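Protein-glutamine gamma-glutamyltransferase (Pseudomonas aeruginosa PAO1, PDB 6G49) displays transglutaminase activity through its periplasmic domain, joining protein glutamine and lysine side chains, and is critical for viability, with a possible essential role linked to the cell wall. Local coordinates at residues 55-60 / 109-114; 125-130 / 154-159. All coordinates share one frame; numbering follows the deposited sequence. Where two conformers were deposited one is given.

Contact 1. Residues 55-60 / 109-114; sequences LAFRVR and YDVIMQ. With PO4 (phosphate ion), chain H.
Arg58 and Ile112 lie side by side and point the same way: Ile112 CG2 sits 3.7 Å from Arg58 CB and equally far from NE, and Ile112 CD1 approaches NH2 at 3.9 Å. The bend at chi3 (-75°) turns Arg58 NE toward Ile112 CG2. Arg58 NE gives its hydrogen, in the guanidinium plane, to a water 3.0 Å away, which also takes one from Gln114 NE2 and donates to Ile112 O. Leu55 and Gln114 cross at about a right angle, CG against CG at 4.0 Å. On the other face the fits are apolar. Val59 CG1 lies 3.7 Å from Tyr109 CD2, while Phe57 CD2 meets Val111 CG1 at 3.9 Å. The Phe57 ring goes on to Phe122 and Trp73. Five backbone hydrogen bonds join the strands, and Ala56 and Phe57 form a classic beta bulge against Val281. The two faces thus differ in chemistry: the aromatic one is buried, the side chain of Phe57 about 10 Å from that of His287, a probable active-site residue, whereas the hydrated arginine face would be expected to attract anions; Arg60, also bonded to Gly276 O and Asn277 O, lies doubtfully close to a phosphate, probably from the crystallisation liquor.

Contact 2. Residues 125-130 / 154-159; sequences DVAQTD and YRVSSW
Trp159 and Gln128 meet obliquely across 125-130 and 154-159: Gln128 CG rests 3.7 Å from Trp159 CZ3, the amide and indole planes turned 71° apart. CG lies beside the backbone N (chi1 -54°), the chain bends at chi2, and Gln128 NE2 donates to Ala127 O at 2.8 Å, nearly straight (175°) and within the amide plane. The same nitrogen also serves Glu95. Backbone pairing is regular here, with Gln128 and Ser157 exchanging two bonds. Val126, which follows a cis peptide, and Trp159 exchange two more, but Val126 N reaches Trp159 O from above the carbonyl plane. Val126 O in turn lies at the indole edge. The buried, closely packed side is that of Ala127, Val156 and Ser158: Val156 CG1 comes within 3.4 Å of Gln128 O, Ala127 CB meets Val156 CG1 at 4.1 Å and Ser158 OG at 3.8 Å, and this hydroxyl, buried, is bonded to Leu124 O and Tyr109 OH.

Toward Asp130 the contact becomes exposed. Arg155 N donates to Asp130 OD1 at 3.0 Å, approaching from above the carboxylate plane, while OD2 touches Arg155 CG at 3.4 Å. The guanidinium leads away, and Arg155 NE remains 4.8 Å from Asp130 OD2, so the charges are near without forming a salt bridge.

Strand 127-129 is an outermost strand of its antiparallel sheet, and 152-158 pairs on its other edge with 107-113. Trp100 of strand 100-101 packs on Val126, Gln128 and Trp159, while Leu142 of strand 142-144 packs on Ala127 and Thr129.

Contacts 1 and 2 are two pairings of one six-stranded antiparallel sheet, separated by the pairing of 152-158 with 107-113, where Val111 N lies 2.8 Å from Tyr154 O, a probable hydrogen bond. Contact 1 is internal to the sheet, with 278-282 beyond 55-61; contact 2 brings in an outermost strand. Both are partly buried, their centres 13 Å apart. The buried side of contact 1 is mainly aromatic and aliphatic carbon; contact 2 combines small groups (Ala127, Ser158) with Val156 and Tyr154, and Tyr109 OH of contact 1 meets Ser158 OG. Outside, contact 1 has arginines and bridging waters; in contact 2, away from the annotated active-site residues, Asp130 takes a backbone N-H beside exposed Arg155.

Contact 1. Residues 55-60 / 109-114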
ATOM      1  N   LEU A  55       5.229  -1.209  19.164  1.00 22.75           N
ATOM      2  CA  LEU A  55       4.837  -2.460  18.490  1.00 21.76           C
ATOM      3  C   LEU A  55       3.454  -2.341  17.855  1.00 19.78           C
ATOM      4  O   LEU A  55       2.490  -1.919  18.500  1.00 22.68           O
ATOM      5  CB  LEU A  55       4.774  -3.580  19.521  1.00 23.08           C
ATOM      6  CG  LEU A  55       4.570  -4.995  18.993  1.00 22.36           C
ATOM      7  CD1 LEU A  55       5.707  -5.398  18.081  1.00 24.04           C
ATOM      8  CD2 LEU A  55       4.508  -5.928  20.194  1.00 27.32           C
ATOM      9  N   ALA A  56       3.317  -2.838  16.603  1.00 18.86           N
ATOM     10  CA  ALA A  56       2.055  -2.894  15.966  1.00 19.31           C
ATOM     11  C   ALA A  56       1.383  -4.274  16.063  1.00 19.57           C
ATOM     12  O   ALA A  56       0.211  -4.362  16.429  1.00 19.35           O
ATOM     13  CB  ALA A  56       2.216  -2.451  14.523  1.00 20.56           C
ATOM     14  N   PHE A  57       2.135  -5.329  15.748  1.00 19.02           N
ATOM     15  CA  PHE A  57       1.586  -6.712  15.789  1.00 17.64           C
ATOM     16  C   PHE A  57       2.761  -7.685  15.767  1.00 19.29           C
ATOM     17  O   PHE A  57       3.889  -7.287  15.504  1.00 19.55           O
ATOM     18  CB  PHE A  57       0.527  -6.999  14.724  1.00 18.79           C
ATOM     19  CG  PHE A  57       0.976  -6.888  13.289  1.00 19.29           C
ATOM     20  CD1 PHE A  57       1.084  -5.651  12.676  1.00 19.74           C
ATOM     21  CD2 PHE A  57       1.319  -8.030  12.582  1.00 21.15           C
ATOM     22  CE1 PHE A  57       1.456  -5.569  11.324  1.00 17.70           C
ATOM     23  CE2 PHE A  57       1.704  -7.938  11.241  1.00 22.04           C
ATOM     24  CZ  PHE A  57       1.754  -6.712  10.638  1.00 18.92           C
ATOM     25  N   ARG A  58       2.429  -8.943  16.029  1.00 19.29           N
ATOM     26  CA  ARG A  58       3.362 -10.050  16.005  1.00 21.35           C
ATOM     27  C   ARG A  58       2.711 -11.133  15.155  1.00 17.81           C
ATOM     28  O   ARG A  58       1.503 -11.217  15.092  1.00 19.51           O
ATOM     29  CB  ARG A  58       3.709 -10.526  17.404  1.00 20.02           C
ATOM     30  CG  ARG A  58       4.572  -9.521  18.134  1.00 22.62           C
ATOM     31  CD  ARG A  58       4.816  -9.914  19.572  1.00 23.28           C
ATOM     32  NE  ARG A  58       3.639  -9.692  20.378  1.00 25.44           N
ATOM     33  CZ  ARG A  58       3.462 -10.216  21.577  1.00 38.30           C
ATOM     34  NH1 ARG A  58       4.392 -10.996  22.097  1.00 36.17           N
ATOM     35  NH2 ARG A  58       2.363  -9.957  22.250  1.00 34.53           N
ATOM     36  N   VAL A  59       3.526 -11.942  14.495  1.00 18.94           N
ATOM     37  CA  VAL A  59       3.031 -12.943  13.553  1.00 17.81           C
ATOM     38  C   VAL A  59       3.832 -14.225  13.719  1.00 18.28           C
ATOM     39  O   VAL A  59       5.049 -14.200  13.727  1.00 21.95           O
ATOM     40  CB  VAL A  59       3.119 -12.480  12.082  1.00 22.00           C
ATOM     41  CG1 VAL A  59       2.505 -13.507  11.138  1.00 20.54           C
ATOM     42  CG2 VAL A  59       2.459 -11.175  11.856  1.00 28.10           C
ATOM     43  N   ARG A  60       3.123 -15.343  13.681  1.00 21.42           N
ATOM     44  CA  ARG A  60       3.728 -16.667  13.706  1.00 23.01           C
ATOM     45  C   ARG A  60       3.178 -17.460  12.501  1.00 18.93           C
ATOM     46  O   ARG A  60       1.985 -17.632  12.390  1.00 22.50           O
ATOM     47  CB  ARG A  60       3.409 -17.382  15.017  1.00 26.18           C
ATOM     48  CG  ARG A  60       4.410 -18.444  15.425  1.00 33.24           C
ATOM     49  CD  ARG A  60       4.195 -18.878  16.871  1.00 26.21           C
ATOM     50  NE  ARG A  60       5.152 -18.322  17.820  1.00 28.25           N
ATOM     51  CZ  ARG A  60       4.821 -17.805  18.997  1.00 23.99           C
ATOM     52  NH1 ARG A  60       3.556 -17.738  19.360  1.00 24.55           N
ATOM     53  NH2 ARG A  60       5.745 -17.342  19.813  1.00 30.10           N
ATOM     54  N   TYR A 109      -1.109 -18.330   9.011  1.00 22.57           N
ATOM     55  CA  TYR A 109      -0.384 -17.717  10.063  1.00 21.77           C
ATOM     56  C   TYR A 109      -1.343 -17.164  11.114  1.00 19.71           C
ATOM     57  O   TYR A 109      -2.491 -16.909  10.832  1.00 22.90           O
ATOM     58  CB  TYR A 109       0.598 -16.641   9.554  1.00 21.89           C
ATOM     59  CG  TYR A 109      -0.029 -15.596   8.634  1.00 23.10           C
ATOM     60  CD1 TYR A 109      -0.210 -15.856   7.293  1.00 21.05           C
ATOM     61  CD2 TYR A 109      -0.493 -14.360   9.121  1.00 21.61           C
ATOM     62  CE1 TYR A 109      -0.819 -14.933   6.446  1.00 21.39           C
ATOM     63  CE2 TYR A 109      -1.045 -13.409   8.266  1.00 20.65           C
ATOM     64  CZ  TYR A 109      -1.232 -13.707   6.930  1.00 21.88           C
ATOM     65  OH  TYR A 109      -1.789 -12.779   6.072  1.00 21.48           O
ATOM     66  N   ASP A 110      -0.818 -16.943  12.320  1.00 20.15           N
ATOM     67  CA  ASP A 110      -1.571 -16.337  13.364  1.00 21.27           C
ATOM     68  C   ASP A 110      -0.973 -14.954  13.682  1.00 19.73           C
ATOM     69  O   ASP A 110       0.231 -14.750  13.585  1.00 21.52           O
ATOM     70  CB  ASP A 110      -1.498 -17.189  14.615  1.00 25.72           C
ATOM     71  CG  ASP A 110      -2.122 -18.560  14.433  1.00 28.60           C
ATOM     72  OD1 ASP A 110      -3.016 -18.684  13.541  1.00 31.22           O
ATOM     73  OD2 ASP A 110      -1.732 -19.425  15.240  1.00 37.21           O
ATOM     74  N   VAL A 111      -1.853 -14.036  14.091  1.00 21.17           N
ATOM     75  CA  VAL A 111      -1.461 -12.657  14.405  1.00 19.76           C
ATOM     76  C   VAL A 111      -1.952 -12.316  15.805  1.00 20.94           C
ATOM     77  O   VAL A 111      -3.053 -12.694  16.154  1.00 22.05           O
ATOM     78  CB  VAL A 111      -2.068 -11.656  13.419  1.00 22.05           C
ATOM     79  CG1 VAL A 111      -1.620 -10.224  13.757  1.00 19.87           C
ATOM     80  CG2 VAL A 111      -1.689 -12.069  12.001  1.00 21.33           C
ATOM     81  N   ILE A 112      -1.134 -11.632  16.567  1.00 20.33           N
ATOM     82  CA  ILE A 112      -1.594 -10.877  17.775  1.00 21.69           C
ATOM     83  C   ILE A 112      -1.309  -9.392  17.505  1.00 21.19           C
ATOM     84  O   ILE A 112      -0.162  -9.013  17.359  1.00 20.55           O
ATOM     85  CB  ILE A 112      -0.999 -11.383  19.101  1.00 21.91           C
ATOM     86  CG1 ILE A 112      -1.621 -10.623  20.278  1.00 23.43           C
ATOM     87  CG2 ILE A 112       0.528 -11.332  19.164  1.00 20.58           C
ATOM     88  CD1 ILE A 112      -1.244 -11.181  21.642  1.00 24.38           C
ATOM     89  N   MET A 113      -2.392  -8.620  17.438  1.00 21.18           N
ATOM     90  CA  MET A 113      -2.359  -7.196  17.137  1.00 23.08           C
ATOM     91  C   MET A 113      -2.433  -6.430  18.454  1.00 21.58           C
ATOM     92  O   MET A 113      -3.232  -6.723  19.297  1.00 22.56           O
ATOM     93  CB  MET A 113      -3.615  -6.865  16.320  1.00 28.59           C
ATOM     94  CG  MET A 113      -3.439  -5.905  15.285  1.00 38.08           C
ATOM     95  SD  MET A 113      -5.060  -5.778  14.413  1.00 29.20           S
ATOM     96  CE  MET A 113      -5.216  -4.011  14.677  1.00 25.38           C
ATOM     97  N   GLN A 114      -1.657  -5.382  18.541  1.00 19.52           N
ATOM     98  CA  GLN A 114      -1.795  -4.403  19.606  1.00 21.04           C
ATOM     99  C   GLN A 114      -2.976  -3.512  19.277  1.00 23.31           C
ATOM    100  O   GLN A 114      -3.396  -3.381  18.119  1.00 22.83           O
ATOM    101  CB  GLN A 114      -0.543  -3.551  19.701  1.00 22.64           C
ATOM    102  CG  GLN A 114       0.736  -4.314  20.005  1.00 24.56           C
ATOM    103  CD  GLN A 114       0.640  -4.950  21.367  1.00 30.09           C
ATOM    104  OE1 GLN A 114       0.552  -4.267  22.407  1.00 34.47           O
ATOM    105  NE2 GLN A 114       0.512  -6.251  21.334  1.00 22.12           N
TER
HETATM  106  P   PO4 H 507       6.119 -15.643  23.239  0.50 44.45           P
HETATM  107  O1  PO4 H 507       5.490 -16.472  22.070  0.50 38.88           O
HETATM  108  O2  PO4 H 507       7.578 -15.265  23.055  0.50 62.19           O
HETATM  109  O3  PO4 H 507       5.333 -14.388  23.612  0.50 51.63           O
HETATM  110  O4  PO4 H 507       6.191 -16.377  24.576  0.50 68.01           O
HETATM  111  O   HOH W   1       1.929  -1.350  21.410  1.00 52.51           O
HETATM  112  O   HOH W   2      -1.808  -2.402  16.054  1.00 20.88           O
HETATM  113  O   HOH W   3       1.525  -7.864  19.387  1.00 23.30           O

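Contact 2. Residues 125-130 / 154-159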
ATOM      1  N   ASP A 125      -2.204  -9.826   1.403  1.00 22.54           N
ATOM      2  CA  ASP A 125      -3.267  -9.950   0.398  0.50 21.67           C
ATOM      3  C   ASP A 125      -3.189 -11.360  -0.217  1.00 23.48           C
ATOM      4  O   ASP A 125      -2.130 -11.954  -0.256  1.00 22.91           O
ATOM      5  CB  ASP A 125      -3.073  -8.846  -0.663  0.50 22.36           C
ATOM      6  CG  ASP A 125      -4.297  -8.439  -1.456  0.50 20.84           C
ATOM      7  OD1 ASP A 125      -5.384  -8.417  -0.889  0.50 20.66           O
ATOM      8  OD2 ASP A 125      -4.118  -8.089  -2.654  0.50 25.85           O
ATOM      9  N   VAL A 126      -4.342 -11.951  -0.649  1.00 22.33           N
ATOM     10  CA  VAL A 126      -5.695 -11.645  -0.290  1.00 21.80           C
ATOM     11  C   VAL A 126      -6.015 -12.517   0.934  1.00 23.18           C
ATOM     12  O   VAL A 126      -5.799 -13.753   0.893  1.00 24.02           O
ATOM     13  CB  VAL A 126      -6.669 -11.965  -1.432  1.00 24.65           C
ATOM     14  CG1 VAL A 126      -8.103 -11.906  -0.966  1.00 23.81           C
ATOM     15  CG2 VAL A 126      -6.460 -11.008  -2.596  1.00 24.10           C
ATOM     16  N   ALA A 127      -6.560 -11.896   1.964  1.00 20.18           N
ATOM     17  CA  ALA A 127      -6.699 -12.543   3.256  1.00 20.61           C
ATOM     18  C   ALA A 127      -8.127 -13.004   3.522  1.00 22.08           C
ATOM     19  O   ALA A 127      -9.125 -12.382   3.158  1.00 23.67           O
ATOM     20  CB  ALA A 127      -6.288 -11.630   4.380  1.00 22.91           C
ATOM     21  N   GLN A 128      -8.185 -14.110   4.298  1.00 22.63           N
ATOM     22  CA  GLN A 128      -9.374 -14.605   4.994  1.00 22.50           C
ATOM     23  C   GLN A 128      -9.013 -14.849   6.471  1.00 21.78           C
ATOM     24  O   GLN A 128      -7.855 -15.210   6.740  1.00 25.80           O
ATOM     25  CB  GLN A 128      -9.852 -15.929   4.378  1.00 26.53           C
ATOM     26  CG  GLN A 128     -10.084 -15.840   2.890  1.00 28.47           C
ATOM     27  CD  GLN A 128     -11.390 -15.193   2.540  1.00 37.33           C
ATOM     28  OE1 GLN A 128     -12.336 -15.918   2.228  1.00 38.00           O
ATOM     29  NE2 GLN A 128     -11.443 -13.845   2.543  1.00 32.49           N
ATOM     30  N   THR A 129      -9.935 -14.606   7.410  1.00 23.62           N
ATOM     31  CA  THR A 129      -9.620 -14.791   8.825  1.00 23.77           C
ATOM     32  C   THR A 129     -10.731 -15.633   9.441  1.00 26.57           C
ATOM     33  O   THR A 129     -11.782 -15.849   8.833  1.00 25.72           O
ATOM     34  CB  THR A 129      -9.487 -13.488   9.634  1.00 24.37           C
ATOM     35  OG1 THR A 129     -10.783 -12.993   9.966  1.00 26.25           O
ATOM     36  CG2 THR A 129      -8.689 -12.439   8.877  1.00 26.78           C
ATOM     37  N   ASP A 130     -10.478 -16.041  10.675  1.00 27.43           N
ATOM     38  CA  ASP A 130     -11.480 -16.729  11.481  1.00 28.79           C
ATOM     39  C   ASP A 130     -12.336 -15.773  12.324  1.00 32.33           C
ATOM     40  O   ASP A 130     -13.043 -16.212  13.256  1.00 30.16           O
ATOM     41  CB  ASP A 130     -10.774 -17.732  12.400  1.00 27.94           C
ATOM     42  CG  ASP A 130      -9.923 -17.104  13.500  1.00 31.78           C
ATOM     43  OD1 ASP A 130      -9.459 -15.927  13.389  1.00 26.40           O
ATOM     44  OD2 ASP A 130      -9.688 -17.786  14.517  1.00 31.20           O
ATOM     45  N   TYR A 154      -5.841 -13.488  16.054  1.00 21.42           N
ATOM     46  CA  TYR A 154      -6.640 -13.970  14.968  1.00 20.65           C
ATOM     47  C   TYR A 154      -5.804 -14.830  14.044  1.00 19.79           C
ATOM     48  O   TYR A 154      -4.576 -14.745  14.021  1.00 22.59           O
ATOM     49  CB  TYR A 154      -7.336 -12.840  14.188  1.00 22.83           C
ATOM     50  CG  TYR A 154      -6.455 -11.787  13.572  1.00 20.42           C
ATOM     51  CD1 TYR A 154      -6.089 -10.683  14.295  1.00 22.15           C
ATOM     52  CD2 TYR A 154      -6.104 -11.828  12.223  1.00 21.11           C
ATOM     53  CE1 TYR A 154      -5.269  -9.709  13.737  1.00 23.40           C
ATOM     54  CE2 TYR A 154      -5.327 -10.834  11.644  1.00 21.09           C
ATOM     55  CZ  TYR A 154      -4.938  -9.740  12.391  1.00 20.73           C
ATOM     56  OH  TYR A 154      -4.150  -8.728  11.893  1.00 22.02           O
ATOM     57  N   ARG A 155      -6.502 -15.712  13.342  1.00 19.99           N
ATOM     58  CA  ARG A 155      -5.912 -16.677  12.430  1.00 21.22           C
ATOM     59  C   ARG A 155      -6.216 -16.262  11.011  1.00 22.12           C
ATOM     60  O   ARG A 155      -7.306 -15.833  10.721  1.00 24.01           O
ATOM     61  CB  ARG A 155      -6.441 -18.076  12.740  1.00 27.01           C
ATOM     62  CG  ARG A 155      -6.369 -18.420  14.219  1.00 35.48           C
ATOM     63  CD  ARG A 155      -6.695 -19.880  14.475  1.00 43.95           C
ATOM     64  NE  ARG A 155      -5.982 -20.720  13.532  1.00 54.93           N
ATOM     65  CZ  ARG A 155      -4.871 -21.387  13.813  1.00 72.29           C
ATOM     66  NH1 ARG A 155      -4.346 -21.342  15.031  1.00 70.91           N
ATOM     67  NH2 ARG A 155      -4.291 -22.115  12.873  1.00 80.04           N
ATOM     68  N   VAL A 156      -5.232 -16.408  10.139  1.00 21.14           N
ATOM     69  CA  VAL A 156      -5.319 -15.928   8.752  1.00 22.29           C
ATOM     70  C   VAL A 156      -4.885 -17.030   7.777  1.00 22.51           C
ATOM     71  O   VAL A 156      -3.896 -17.710   8.041  1.00 23.11           O
ATOM     72  CB  VAL A 156      -4.439 -14.688   8.539  1.00 21.90           C
ATOM     73  CG1 VAL A 156      -4.634 -14.098   7.145  1.00 21.42           C
ATOM     74  CG2 VAL A 156      -4.675 -13.639   9.645  1.00 21.72           C
ATOM     75  N   SER A 157      -5.526 -17.017   6.598  1.00 21.20           N
ATOM     76  CA  SER A 157      -5.069 -17.637   5.390  1.00 22.10           C
ATOM     77  C   SER A 157      -5.004 -16.559   4.301  1.00 21.02           C
ATOM     78  O   SER A 157      -5.988 -15.860   4.107  1.00 21.93           O
ATOM     79  CB  SER A 157      -6.016 -18.735   4.931  1.00 27.49           C
ATOM     80  OG  SER A 157      -5.929 -19.860   5.800  1.00 27.33           O
ATOM     81  N   SER A 158      -3.877 -16.493   3.610  1.00 20.78           N
ATOM     82  CA  SER A 158      -3.704 -15.525   2.491  1.00 21.17           C
ATOM     83  C   SER A 158      -3.308 -16.278   1.216  1.00 23.89           C
ATOM     84  O   SER A 158      -2.486 -17.185   1.243  1.00 24.59           O
ATOM     85  CB  SER A 158      -2.644 -14.534   2.867  1.00 21.15           C
ATOM     86  OG  SER A 158      -3.073 -13.674   3.914  1.00 21.14           O
ATOM     87  N   TRP A 159      -3.755 -15.721   0.083  1.00 23.17           N
ATOM     88  CA  TRP A 159      -3.406 -16.165  -1.256  1.00 23.54           C
ATOM     89  C   TRP A 159      -2.764 -15.014  -2.014  1.00 22.94           C
ATOM     90  O   TRP A 159      -3.475 -14.218  -2.643  1.00 22.15           O
ATOM     91  CB  TRP A 159      -4.682 -16.592  -1.979  1.00 27.81           C
ATOM     92  CG  TRP A 159      -5.201 -17.922  -1.524  1.00 27.59           C
ATOM     93  CD1 TRP A 159      -4.973 -19.135  -2.125  1.00 30.09           C
ATOM     94  CD2 TRP A 159      -6.020 -18.182  -0.372  1.00 27.40           C
ATOM     95  NE1 TRP A 159      -5.557 -20.134  -1.391  1.00 31.76           N
ATOM     96  CE2 TRP A 159      -6.249 -19.583  -0.341  1.00 30.88           C
ATOM     97  CE3 TRP A 159      -6.641 -17.390   0.602  1.00 27.59           C
ATOM     98  CZ2 TRP A 159      -7.024 -20.179   0.653  1.00 31.22           C
ATOM     99  CZ3 TRP A 159      -7.399 -17.990   1.594  1.00 29.25           C
ATOM    100  CH2 TRP A 159      -7.562 -19.370   1.628  1.00 28.26           C
TER